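Local coordinates for protein alpha-L-arabinofuranosidase B (Aspergillus kawachii, PDB 6SXT) that removes terminal non-reducing alpha-L-arabinofuranose units from arabinoxylan, L-arabinan and arabinogalactan, and carries a C-terminal arabinose-binding domain, at residues Thr393-Tyr401 and Ala409-Ala420; Arg346-Thr357 and Phe445-Tyr453. All coordinates share one frame; numbering follows the deposited sequence.

Contact 1: Thr393-Tyr401 and Ala409-Ala420; sequences TPGSYIRHY and ANDGTKQFHEDA. With NAG (2-acetamido-2-deoxy-beta-D-glucopyranose), chain B; SO4 (sulfate ion), chain F; EDO (1,2-ethanediol), chain C.
Strand 396-401 meets the short helix 414-419 nearly at a right angle (100° between their directions, axes 7.5 Å apart), and two backbone bonds join the segments: His400 N to Asp419 O at 2.9 Å ties strand to helix, and Asn410 N to Gly395 O lies before both. Ser396 and Ala409 form an antiparallel non-hydrogen-bonded pair, the open end of a beta hairpin in the beta-trefoil arabinose-binding domain. After that pair the chain passes through two Asx turns, at Asn410 and Asp411, and enters the helix at Thr413, whose OG1 caps Phe416 N.

Arg399 runs alongside Asp419, both side chains heading in one direction. The arginine chain is bent at both chi2 (85°) and chi3, and this folds the guanidinium back over the strand, where NE reaches its neighbour's carbonyl, His400 O. NH2 then makes a nearly straight salt bridge of 2.8 Å to the anti lone pair of Asp419 OD2, in the guanidinium plane, while Phe416 CD2 sits over a guanidinium face, its ring steeply inclined. The side chain of Tyr397 runs across that of Phe416, CD1 to CE1 4.1 Å, and its CE1 also rests on Asn410 CB.

His400 and Asp419 both bind substrate. The imidazole places a face over Asp419 CA, a CH-pi contact 4.1 Å from CA to the ring centroid, and its NE2 is hydrogen-bonded to Ser439. The other carboxylate oxygen, Asp419 OD1, takes a 2.9 Å bond from Gln415 NE2, which approaches from above the carboxylate plane.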
loop_
_atom_site.group_PDB
_atom_site.type_symbol
_atom_site.label_atom_id
_atom_site.label_comp_id
_atom_site.label_asym_id
_atom_site.label_seq_id
_atom_site.Cartn_x
_atom_site.Cartn_y
_atom_site.Cartn_z
ATOM N N THR A 393 6.209 -27.413 -16.621
ATOM C CA THR A 393 7.466 -26.848 -16.073
ATOM C C THR A 393 7.347 -26.658 -14.560
ATOM O O THR A 393 7.171 -25.541 -14.080
ATOM C CB THR A 393 7.896 -25.595 -16.827
ATOM O OG1 THR A 393 7.866 -25.752 -18.240
ATOM C CG2 THR A 393 9.269 -25.156 -16.434
ATOM N N PRO A 394 7.411 -27.735 -13.769
ATOM C CA PRO A 394 7.298 -27.641 -12.327
ATOM C C PRO A 394 8.412 -26.741 -11.793
ATOM O O PRO A 394 9.500 -26.642 -12.379
ATOM C CB PRO A 394 7.468 -29.035 -11.765
ATOM C CG PRO A 394 7.403 -29.953 -12.978
ATOM C CD PRO A 394 7.557 -29.133 -14.228
ATOM N N GLY A 395 8.081 -25.990 -10.730
ATOM C CA GLY A 395 9.031 -25.017 -10.183
ATOM C C GLY A 395 8.958 -23.665 -10.824
ATOM O O GLY A 395 9.632 -22.738 -10.320
ATOM N N SER A 396 8.192 -23.530 -11.897
ATOM C CA SER A 396 7.973 -22.255 -12.610
ATOM C C SER A 396 6.535 -21.800 -12.361
ATOM O O SER A 396 5.644 -22.635 -12.310
ATOM C CB SER A 396 8.312 -22.314 -14.047
ATOM O OG SER A 396 9.727 -22.461 -14.157
ATOM N N TYR A 397 6.387 -20.483 -12.164
ATOM C CA TYR A 397 5.098 -19.867 -11.803
ATOM C C TYR A 397 4.836 -18.672 -12.694
ATOM O O TYR A 397 5.717 -18.004 -13.162
ATOM C CB TYR A 397 5.128 -19.397 -10.345
ATOM C CG TYR A 397 5.362 -20.472 -9.334
ATOM C CD1 TYR A 397 6.653 -20.914 -9.081
ATOM C CD2 TYR A 397 4.316 -21.064 -8.642
ATOM C CE1 TYR A 397 6.897 -21.906 -8.160
ATOM C CE2 TYR A 397 4.548 -22.046 -7.694
ATOM C CZ TYR A 397 5.844 -22.454 -7.459
ATOM O OH TYR A 397 6.055 -23.426 -6.523
ATOM N N ILE A 398 3.556 -18.356 -12.858
ATOM C CA ILE A 398 3.106 -17.109 -13.498
ATOM C C ILE A 398 3.521 -15.943 -12.588
ATOM O O ILE A 398 3.188 -15.963 -11.395
ATOM C CB ILE A 398 1.592 -17.108 -13.752
ATOM C CG1 ILE A 398 1.180 -18.323 -14.608
ATOM C CG2 ILE A 398 1.237 -15.780 -14.396
ATOM C CD1 ILE A 398 -0.275 -18.356 -15.004
ATOM N N ARG A 399 4.269 -15.008 -13.148
ATOM C CA ARG A 399 4.728 -13.803 -12.414
ATOM C C ARG A 399 4.573 -12.626 -13.345
ATOM O O ARG A 399 4.694 -12.741 -14.579
ATOM C CB ARG A 399 6.151 -13.990 -11.887
ATOM C CG ARG A 399 7.221 -14.121 -12.975
ATOM C CD ARG A 399 7.770 -12.819 -13.502
ATOM N NE ARG A 399 8.508 -12.080 -12.509
ATOM C CZ ARG A 399 9.725 -12.363 -12.082
ATOM N NH1 ARG A 399 10.455 -13.311 -12.677
ATOM N NH2 ARG A 399 10.249 -11.730 -11.048
ATOM N N HIS A 400 4.339 -11.450 -12.787
ATOM C CA HIS A 400 4.382 -10.239 -13.607
ATOM C C HIS A 400 5.796 -9.650 -13.612
ATOM O O HIS A 400 6.537 -9.723 -12.601
ATOM C CB HIS A 400 3.271 -9.246 -13.204
ATOM C CG HIS A 400 3.380 -8.671 -11.825
ATOM N ND1 HIS A 400 4.209 -7.607 -11.556
ATOM C CD2 HIS A 400 2.678 -8.953 -10.718
ATOM C CE1 HIS A 400 4.032 -7.270 -10.283
ATOM N NE2 HIS A 400 3.130 -8.121 -9.733
ATOM N N TYR A 401 6.133 -9.019 -14.725
ATOM C CA TYR A 401 7.437 -8.389 -14.973
ATOM C C TYR A 401 7.234 -7.355 -16.062
ATOM O O TYR A 401 6.771 -7.678 -17.177
ATOM C CB TYR A 401 8.453 -9.456 -15.428
ATOM C CG TYR A 401 9.838 -8.901 -15.467
ATOM C CD1 TYR A 401 10.313 -8.231 -16.572
ATOM C CD2 TYR A 401 10.646 -9.019 -14.355
ATOM C CE1 TYR A 401 11.598 -7.705 -16.571
ATOM C CE2 TYR A 401 11.927 -8.503 -14.342
ATOM C CZ TYR A 401 12.391 -7.850 -15.462
ATOM O OH TYR A 401 13.639 -7.321 -15.445
ATOM N N ALA A 409 11.034 -19.430 -13.372
ATOM C CA ALA A 409 11.376 -20.288 -12.248
ATOM C C ALA A 409 11.432 -19.459 -10.946
ATOM O O ALA A 409 12.072 -18.404 -10.934
ATOM C CB ALA A 409 12.703 -20.976 -12.499
ATOM N N ASN A 410 10.871 -20.015 -9.904
ATOM C CA ASN A 410 10.977 -19.442 -8.537
ATOM C C ASN A 410 12.456 -19.430 -8.149
ATOM O O ASN A 410 13.036 -20.500 -8.093
ATOM C CB ASN A 410 10.170 -20.266 -7.580
ATOM C CG ASN A 410 10.204 -19.772 -6.141
ATOM O OD1 ASN A 410 10.675 -18.681 -5.881
ATOM N ND2 ASN A 410 9.718 -20.619 -5.257
ATOM N N ASP A 411 13.019 -18.253 -7.893
ATOM C CA ASP A 411 14.431 -18.057 -7.482
ATOM C C ASP A 411 14.524 -17.845 -5.958
ATOM O O ASP A 411 15.621 -17.568 -5.501
ATOM C CB ASP A 411 14.991 -16.956 -8.349
ATOM C CG ASP A 411 14.421 -15.582 -8.000
ATOM O OD1 ASP A 411 13.597 -15.531 -7.045
ATOM O OD2 ASP A 411 14.698 -14.649 -8.753
ATOM N N GLY A 412 13.448 -18.068 -5.206
ATOM C CA GLY A 412 13.349 -18.056 -3.734
ATOM C C GLY A 412 13.336 -16.626 -3.176
ATOM O O GLY A 412 13.252 -16.492 -1.980
ATOM N N THR A 413 13.433 -15.622 -4.012
ATOM C CA THR A 413 13.486 -14.191 -3.585
ATOM C C THR A 413 12.106 -13.641 -3.167
ATOM O O THR A 413 11.074 -13.966 -3.789
ATOM C CB THR A 413 14.072 -13.283 -4.647
ATOM O OG1 THR A 413 13.315 -13.180 -5.832
ATOM C CG2 THR A 413 15.481 -13.699 -5.062
ATOM N N LYS A 414 12.149 -12.705 -2.216
ATOM C CA LYS A 414 10.959 -11.867 -1.881
ATOM C C LYS A 414 10.382 -11.268 -3.162
ATOM O O LYS A 414 9.143 -11.304 -3.360
ATOM C CB LYS A 414 11.377 -10.799 -0.866
ATOM C CG LYS A 414 10.272 -9.783 -0.590
ATOM C CD LYS A 414 10.734 -8.744 0.403
ATOM C CE LYS A 414 9.701 -7.608 0.507
ATOM N NZ LYS A 414 9.991 -6.932 1.757
ATOM N N GLN A 415 11.153 -10.665 -4.036
ATOM C CA GLN A 415 10.613 -10.020 -5.229
ATOM C C GLN A 415 9.839 -11.010 -6.133
ATOM O O GLN A 415 8.709 -10.725 -6.569
ATOM C CB GLN A 415 11.704 -9.342 -6.043
ATOM C CG GLN A 415 11.150 -8.366 -7.050
ATOM C CD GLN A 415 10.297 -7.303 -6.387
ATOM O OE1 GLN A 415 10.757 -6.550 -5.530
ATOM N NE2 GLN A 415 9.016 -7.254 -6.724
ATOM N N PHE A 416 10.414 -12.167 -6.437
ATOM C CA PHE A 416 9.693 -13.179 -7.226
ATOM C C PHE A 416 8.391 -13.568 -6.534
ATOM O O PHE A 416 7.334 -13.614 -7.168
ATOM C CB PHE A 416 10.566 -14.432 -7.411
ATOM C CG PHE A 416 9.903 -15.436 -8.304
ATOM C CD1 PHE A 416 8.919 -16.274 -7.846
ATOM C CD2 PHE A 416 10.216 -15.414 -9.659
ATOM C CE1 PHE A 416 8.288 -17.147 -8.718
ATOM C CE2 PHE A 416 9.567 -16.263 -10.537
ATOM C CZ PHE A 416 8.625 -17.119 -10.042
ATOM N N HIS A 417 8.448 -13.868 -5.252
ATOM C CA HIS A 417 7.272 -14.288 -4.464
ATOM C C HIS A 417 6.154 -13.258 -4.649
ATOM O O HIS A 417 4.993 -13.644 -4.908
ATOM C CB HIS A 417 7.592 -14.454 -2.988
ATOM C CG HIS A 417 8.517 -15.595 -2.679
ATOM N ND1 HIS A 417 9.060 -15.738 -1.421
ATOM C CD2 HIS A 417 8.996 -16.610 -3.439
ATOM C CE1 HIS A 417 9.811 -16.842 -1.385
ATOM N NE2 HIS A 417 9.813 -17.388 -2.588
ATOM N N GLU A 418 6.516 -11.996 -4.475
ATOM C CA GLU A 418 5.505 -10.900 -4.568
ATOM C C GLU A 418 4.943 -10.798 -5.980
ATOM O O GLU A 418 3.702 -10.640 -6.141
ATOM C CB GLU A 418 6.113 -9.565 -4.133
ATOM C CG GLU A 418 6.478 -9.559 -2.649
ATOM C CD GLU A 418 6.884 -8.230 -2.031
ATOM O OE1 GLU A 418 7.285 -7.333 -2.748
ATOM O OE2 GLU A 418 6.860 -8.174 -0.799
ATOM N N ASP A 419 5.811 -10.938 -7.004
ATOM C CA ASP A 419 5.423 -10.803 -8.424
ATOM C C ASP A 419 4.587 -12.017 -8.858
ATOM O O ASP A 419 3.963 -11.960 -9.924
ATOM C CB ASP A 419 6.686 -10.806 -9.308
ATOM C CG ASP A 419 7.634 -9.615 -9.234
ATOM O OD1 ASP A 419 7.243 -8.559 -8.625
ATOM O OD2 ASP A 419 8.771 -9.714 -9.882
ATOM N N ALA A 420 4.576 -13.090 -8.073
ATOM C CA ALA A 420 3.925 -14.378 -8.438
ATOM C C ALA A 420 2.713 -14.685 -7.559
ATOM O O ALA A 420 2.211 -15.803 -7.571
ATOM C CB ALA A 420 4.944 -15.505 -8.369
HETATM C C1 NAG B . 17.673 -9.823 -1.120
HETATM C C2 NAG B . 17.283 -11.236 -1.593
HETATM C C3 NAG B . 18.493 -11.923 -2.275
HETATM C C4 NAG B . 18.939 -11.060 -3.435
HETATM C C5 NAG B . 19.205 -9.616 -2.964
HETATM C C6 NAG B . 19.467 -8.700 -4.152
HETATM C C7 NAG B . 15.466 -12.359 -0.449
HETATM C C8 NAG B . 15.106 -13.172 0.717
HETATM N N2 NAG B . 16.744 -12.000 -0.533
HETATM O O3 NAG B . 18.087 -13.193 -2.796
HETATM O O4 NAG B . 20.079 -11.696 -4.072
HETATM O O5 NAG B . 18.080 -9.044 -2.225
HETATM O O6 NAG B . 19.244 -7.322 -3.768
HETATM O O7 NAG B . 14.692 -11.923 -1.308
HETATM S S SO4 F . 13.239 -18.936 -16.238
HETATM O O1 SO4 F . 13.299 -20.327 -15.947
HETATM O O2 SO4 F . 12.300 -18.647 -17.247
HETATM O O3 SO4 F . 14.484 -18.484 -16.758
HETATM O O4 SO4 F . 12.931 -18.204 -15.003
HETATM C C1 EDO C . 15.285 -21.692 -4.404
HETATM O O1 EDO C . 16.157 -20.989 -5.249
HETATM C C2 EDO C . 14.179 -22.307 -5.163
HETATM O O2 EDO C . 13.184 -22.852 -4.326
HETATM O O HOH W 1 12.115 -23.192 -8.738
HETATM O O HOH W 2 8.743 -23.403 -5.760
HETATM O O HOH W 3 1.663 -17.311 -9.789
HETATM O O HOH W 4 12.839 -12.163 -9.732
HETATM O O HOH W 5 1.544 -9.965 -7.567
#

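Contact 2: Arg346-Thr357 and Phe445-Tyr453. With SO4 (sulfate ion), chain R.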
loop_
_atom_site.group_PDB
_atom_site.type_symbol
_atom_site.label_atom_id
_atom_site.label_comp_id
_atom_site.label_asym_id
_atom_site.label_seq_id
_atom_site.Cartn_x
_atom_site.Cartn_y
_atom_site.Cartn_z
ATOM N N ARG A 346 -10.797 -20.106 -25.797
ATOM C CA ARG A 346 -9.364 -19.947 -25.451
ATOM C C ARG A 346 -9.161 -20.131 -23.957
ATOM O O ARG A 346 -10.064 -19.829 -23.127
ATOM C CB ARG A 346 -8.780 -18.612 -25.883
ATOM C CG ARG A 346 -9.053 -18.265 -27.340
ATOM C CD ARG A 346 -8.420 -17.001 -27.801
ATOM N NE ARG A 346 -6.996 -17.095 -28.038
ATOM C CZ ARG A 346 -6.459 -17.423 -29.222
ATOM N NH1 ARG A 346 -5.160 -17.498 -29.365
ATOM N NH2 ARG A 346 -7.246 -17.661 -30.250
ATOM N N TYR A 347 -7.986 -20.589 -23.602
ATOM C CA TYR A 347 -7.534 -20.862 -22.225
ATOM C C TYR A 347 -6.179 -20.206 -21.998
ATOM O O TYR A 347 -5.401 -19.986 -22.948
ATOM C CB TYR A 347 -7.401 -22.359 -21.959
ATOM C CG TYR A 347 -8.714 -23.070 -21.878
ATOM C CD1 TYR A 347 -9.378 -23.415 -23.052
ATOM C CD2 TYR A 347 -9.280 -23.448 -20.675
ATOM C CE1 TYR A 347 -10.585 -24.065 -23.034
ATOM C CE2 TYR A 347 -10.502 -24.102 -20.633
ATOM C CZ TYR A 347 -11.118 -24.473 -21.829
ATOM O OH TYR A 347 -12.340 -25.098 -21.788
ATOM N N ILE A 348 -5.882 -19.874 -20.724
ATOM C CA ILE A 348 -4.563 -19.341 -20.360
ATOM C C ILE A 348 -3.555 -20.481 -20.523
ATOM O O ILE A 348 -3.682 -21.537 -19.868
ATOM C CB ILE A 348 -4.528 -18.779 -18.915
ATOM C CG1 ILE A 348 -5.594 -17.684 -18.771
ATOM C CG2 ILE A 348 -3.120 -18.302 -18.596
ATOM C CD1 ILE A 348 -5.553 -16.951 -17.440
ATOM N N ALA A 349 -2.585 -20.209 -21.354
ATOM C CA ALA A 349 -1.537 -21.202 -21.638
ATOM C C ALA A 349 -0.200 -20.491 -21.666
ATOM O O ALA A 349 -0.063 -19.313 -21.216
ATOM C CB ALA A 349 -1.856 -21.885 -22.955
ATOM N N HIS A 350 0.850 -21.133 -22.179
ATOM C CA HIS A 350 2.110 -20.420 -22.324
ATOM C C HIS A 350 2.879 -21.067 -23.492
ATOM O O HIS A 350 2.628 -22.264 -23.772
ATOM C CB HIS A 350 2.922 -20.399 -21.027
ATOM C CG HIS A 350 3.468 -21.736 -20.664
ATOM N ND1 HIS A 350 4.780 -22.070 -20.999
ATOM C CD2 HIS A 350 2.926 -22.786 -20.012
ATOM C CE1 HIS A 350 4.995 -23.303 -20.559
ATOM N NE2 HIS A 350 3.878 -23.780 -19.968
ATOM N N THR A 351 3.724 -20.261 -24.074
ATOM C CA THR A 351 4.739 -20.699 -25.089
ATOM C C THR A 351 6.083 -20.295 -24.513
ATOM O O THR A 351 6.398 -19.081 -24.504
ATOM C CB THR A 351 4.495 -20.071 -26.449
ATOM O OG1 THR A 351 3.130 -20.311 -26.788
ATOM C CG2 THR A 351 5.426 -20.690 -27.479
ATOM N N ASP A 352 6.795 -21.242 -23.930
ATOM C CA ASP A 352 7.998 -20.972 -23.116
ATOM C C ASP A 352 7.630 -19.902 -22.059
ATOM O O ASP A 352 6.671 -20.159 -21.333
ATOM C CB ASP A 352 9.170 -20.628 -24.032
ATOM C CG ASP A 352 9.536 -21.890 -24.833
ATOM O OD1 ASP A 352 9.436 -22.981 -24.259
ATOM O OD2 ASP A 352 9.869 -21.709 -25.991
ATOM N N THR A 353 8.347 -18.796 -21.979
ATOM C CA THR A 353 8.072 -17.828 -20.862
ATOM C C THR A 353 6.861 -16.964 -21.167
ATOM O O THR A 353 6.413 -16.283 -20.171
ATOM C CB THR A 353 9.250 -16.909 -20.575
ATOM O OG1 THR A 353 9.507 -16.078 -21.690
ATOM C CG2 THR A 353 10.488 -17.697 -20.208
ATOM N N THR A 354 6.338 -16.910 -22.385
ATOM C CA THR A 354 5.213 -16.026 -22.741
ATOM C C THR A 354 3.911 -16.673 -22.264
ATOM O O THR A 354 3.461 -17.700 -22.809
ATOM C CB THR A 354 5.132 -15.731 -24.237
ATOM O OG1 THR A 354 6.362 -15.144 -24.638
ATOM C CG2 THR A 354 4.018 -14.769 -24.555
ATOM N N VAL A 355 3.205 -16.037 -21.318
ATOM C CA VAL A 355 1.842 -16.477 -20.969
ATOM C C VAL A 355 0.853 -15.861 -21.955
ATOM O O VAL A 355 0.904 -14.633 -22.256
ATOM C CB VAL A 355 1.537 -16.088 -19.497
ATOM C CG1 VAL A 355 0.165 -16.559 -19.121
ATOM C CG2 VAL A 355 2.605 -16.616 -18.567
ATOM N N ASN A 356 -0.020 -16.686 -22.508
ATOM C CA ASN A 356 -0.900 -16.297 -23.626
ATOM C C ASN A 356 -2.242 -16.977 -23.492
ATOM O O ASN A 356 -2.481 -17.732 -22.542
ATOM C CB ASN A 356 -0.202 -16.516 -24.989
ATOM C CG ASN A 356 0.374 -17.912 -25.194
ATOM O OD1 ASN A 356 1.400 -18.002 -25.916
ATOM N ND2 ASN A 356 -0.268 -18.919 -24.658
ATOM N N THR A 357 -3.139 -16.726 -24.460
ATOM C CA THR A 357 -4.342 -17.536 -24.568
ATOM C C THR A 357 -4.267 -18.278 -25.915
ATOM O O THR A 357 -3.771 -17.688 -26.876
ATOM C CB THR A 357 -5.638 -16.749 -24.410
ATOM O OG1 THR A 357 -5.807 -15.950 -25.577
ATOM C CG2 THR A 357 -5.621 -15.874 -23.158
ATOM N N PHE A 445 -4.815 -10.229 -13.794
ATOM C CA PHE A 445 -4.675 -11.068 -15.029
ATOM C C PHE A 445 -5.598 -10.480 -16.095
ATOM O O PHE A 445 -6.814 -10.352 -15.833
ATOM C CB PHE A 445 -5.087 -12.521 -14.849
ATOM C CG PHE A 445 -4.067 -13.496 -14.309
ATOM C CD1 PHE A 445 -3.194 -13.210 -13.276
ATOM C CD2 PHE A 445 -3.994 -14.762 -14.881
ATOM C CE1 PHE A 445 -2.327 -14.163 -12.774
ATOM C CE2 PHE A 445 -3.122 -15.710 -14.397
ATOM C CZ PHE A 445 -2.273 -15.406 -13.370
ATOM N N ARG A 446 -5.077 -10.155 -17.270
ATOM C CA ARG A 446 -5.886 -9.543 -18.341
ATOM C C ARG A 446 -5.312 -9.995 -19.686
ATOM O O ARG A 446 -4.106 -9.775 -19.906
ATOM C CB ARG A 446 -5.875 -8.008 -18.234
ATOM C CG ARG A 446 -6.843 -7.301 -19.194
ATOM C CD ARG A 446 -6.183 -6.810 -20.502
ATOM N NE ARG A 446 -7.284 -6.389 -21.351
ATOM C CZ ARG A 446 -7.849 -5.180 -21.304
ATOM N NH1 ARG A 446 -7.256 -4.188 -20.673
ATOM N NH2 ARG A 446 -8.978 -4.980 -21.971
ATOM N N HIS A 447 -6.160 -10.578 -20.536
ATOM C CA HIS A 447 -5.722 -10.938 -21.914
ATOM C C HIS A 447 -5.926 -9.722 -22.833
ATOM O O HIS A 447 -6.947 -8.995 -22.758
ATOM C CB HIS A 447 -6.318 -12.250 -22.423
ATOM C CG HIS A 447 -7.775 -12.208 -22.636
ATOM N ND1 HIS A 447 -8.283 -11.759 -23.840
ATOM C CD2 HIS A 447 -8.834 -12.448 -21.821
ATOM C CE1 HIS A 447 -9.593 -11.793 -23.773
ATOM N NE2 HIS A 447 -9.959 -12.176 -22.546
ATOM N N TYR A 448 -4.926 -9.481 -23.665
ATOM C CA TYR A 448 -4.903 -8.365 -24.626
ATOM C C TYR A 448 -4.104 -8.849 -25.852
ATOM O O TYR A 448 -2.915 -9.154 -25.730
ATOM C CB TYR A 448 -4.305 -7.103 -24.000
ATOM C CG TYR A 448 -4.384 -5.889 -24.886
ATOM C CD1 TYR A 448 -5.501 -5.082 -24.883
ATOM C CD2 TYR A 448 -3.330 -5.573 -25.718
ATOM C CE1 TYR A 448 -5.561 -3.952 -25.689
ATOM C CE2 TYR A 448 -3.378 -4.452 -26.529
ATOM C CZ TYR A 448 -4.503 -3.652 -26.513
ATOM O OH TYR A 448 -4.560 -2.546 -27.310
ATOM N N GLU A 449 -4.808 -8.896 -26.982
ATOM C CA GLU A 449 -4.288 -9.504 -28.251
ATOM C C GLU A 449 -3.782 -10.920 -27.928
ATOM O O GLU A 449 -2.702 -11.300 -28.404
ATOM C CB GLU A 449 -3.257 -8.573 -28.878
ATOM C CG GLU A 449 -3.895 -7.267 -29.339
ATOM C CD GLU A 449 -3.011 -6.316 -30.124
ATOM O OE1 GLU A 449 -1.813 -6.518 -30.178
ATOM O OE2 GLU A 449 -3.549 -5.374 -30.686
ATOM N N ASN A 450 -4.519 -11.660 -27.103
ATOM C CA ASN A 450 -4.220 -13.058 -26.758
ATOM C C ASN A 450 -2.910 -13.234 -26.005
ATOM O O ASN A 450 -2.402 -14.355 -25.969
ATOM C CB ASN A 450 -4.264 -13.912 -28.043
ATOM C CG ASN A 450 -5.612 -13.818 -28.717
ATOM O OD1 ASN A 450 -6.637 -13.653 -28.069
ATOM N ND2 ASN A 450 -5.647 -14.039 -30.031
ATOM N N VAL A 451 -2.432 -12.210 -25.305
ATOM C CA VAL A 451 -1.248 -12.272 -24.427
ATOM C C VAL A 451 -1.706 -11.828 -23.021
ATOM O O VAL A 451 -2.629 -10.997 -22.936
ATOM C CB VAL A 451 -0.125 -11.386 -24.949
ATOM C CG1 VAL A 451 1.085 -11.383 -24.045
ATOM C CG2 VAL A 451 0.235 -11.830 -26.376
ATOM N N LEU A 452 -1.117 -12.429 -22.008
ATOM C CA LEU A 452 -1.513 -12.122 -20.593
ATOM C C LEU A 452 -0.635 -11.024 -20.027
ATOM O O LEU A 452 0.567 -11.077 -20.069
ATOM C CB LEU A 452 -1.476 -13.352 -19.676
ATOM C CG LEU A 452 -2.767 -14.138 -19.518
ATOM C CD1 LEU A 452 -3.892 -13.335 -18.828
ATOM C CD2 LEU A 452 -3.318 -14.635 -20.857
ATOM N N TYR A 453 -1.313 -10.082 -19.348
ATOM C CA TYR A 453 -0.680 -8.957 -18.647
ATOM C C TYR A 453 -1.287 -8.844 -17.240
ATOM O O TYR A 453 -2.314 -9.442 -16.991
ATOM C CB TYR A 453 -0.896 -7.648 -19.408
ATOM C CG TYR A 453 -0.333 -7.657 -20.814
ATOM C CD1 TYR A 453 0.979 -7.328 -21.027
ATOM C CD2 TYR A 453 -1.124 -8.048 -21.887
ATOM C CE1 TYR A 453 1.525 -7.380 -22.301
ATOM C CE2 TYR A 453 -0.567 -8.137 -23.171
ATOM C CZ TYR A 453 0.747 -7.781 -23.372
ATOM O OH TYR A 453 1.284 -7.821 -24.649
HETATM S S SO4 R . -4.884 -18.096 -33.011
HETATM O O1 SO4 R . -4.320 -18.510 -34.274
HETATM O O2 SO4 R . -5.893 -19.050 -32.605
HETATM O O3 SO4 R . -3.806 -18.019 -32.015
HETATM O O4 SO4 R . -5.499 -16.797 -33.178
HETATM O O HOH W 6 -7.825 -14.126 -25.714
#
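Leu452 is the chief apolar bump, pushing from hairpin 445-453 into a hollow lined by Ile348, Val355 and Thr357 of hairpin 346-357. Val355 CG1 packs against Leu452 CB at 3.6 Å, while Thr357 CG2 presses on the CD2 methyl of Leu452 at 3.5 Å, tighter than usual for two carbons. Chi1 of 71° sets Thr357 OG1 between the backbone N and the carbonyl carbon, facing the polar rim, and turns the methyl inward, where it touches both that CD2 and His447 CB. Deeper in, Ile348 CD1 meets the edge of the Phe445 ring, 3.7 Å from CD2, and also touches Leu452 CD1. Phe475, from strand 475-479, packs on Ile348, Phe445 and Leu452 alike.

Between the two hairpins the backbones join by a single bridge, Asn356 with Val451, flanked by Leu452 N to Val355 O and Thr357 N to Asn450 O; the strands there run 115° apart.

At the rim the amide of Asn450 lies flat on the guanidinium of Arg346, planes 8° apart, and ND2 sits 3.5 Å off the guanidinium plane, near the middle of the group. Arg346 is held in that pose side-on by Thr357, NE bonding to OG1 and NH1 to the carbonyl O, and its NH1 and NH2 bind a sulfate ion, probably from the crystallisation liquor. A water joins Thr357 OG1 to Asn450 OD1.

Two hairpins fitted together around apolar side chains are characteristic of the beta-trefoil's hairpin layer, here beside an arabinose site that includes His447, Glu449 and Leu452.

In the fold
Both contacts belong to the C-terminal beta-trefoil, the arabinose-binding domain, and their centres lie about 16 Å apart. Along the chain the order is 346-357, 393-401, 409-420, 445-453, which nests contact 1 inside the loop closed by contact 2. Three two-stranded hairpins take part, 346-351/354-359, 396-401/404-409 and 444-448/451-455: contact 1 joins the middle one to the helix that follows it, contact 2 joins the first to the last. They touch in the apolar interior, Ile398 CG2 against Phe445 CZ at 3.7 Å. Each also carries substrate-binding residues, His400 and Asp419 in contact 1 and His447, Glu449 and Leu452 in contact 2, consistent with arabinose sites spread over the trefoil.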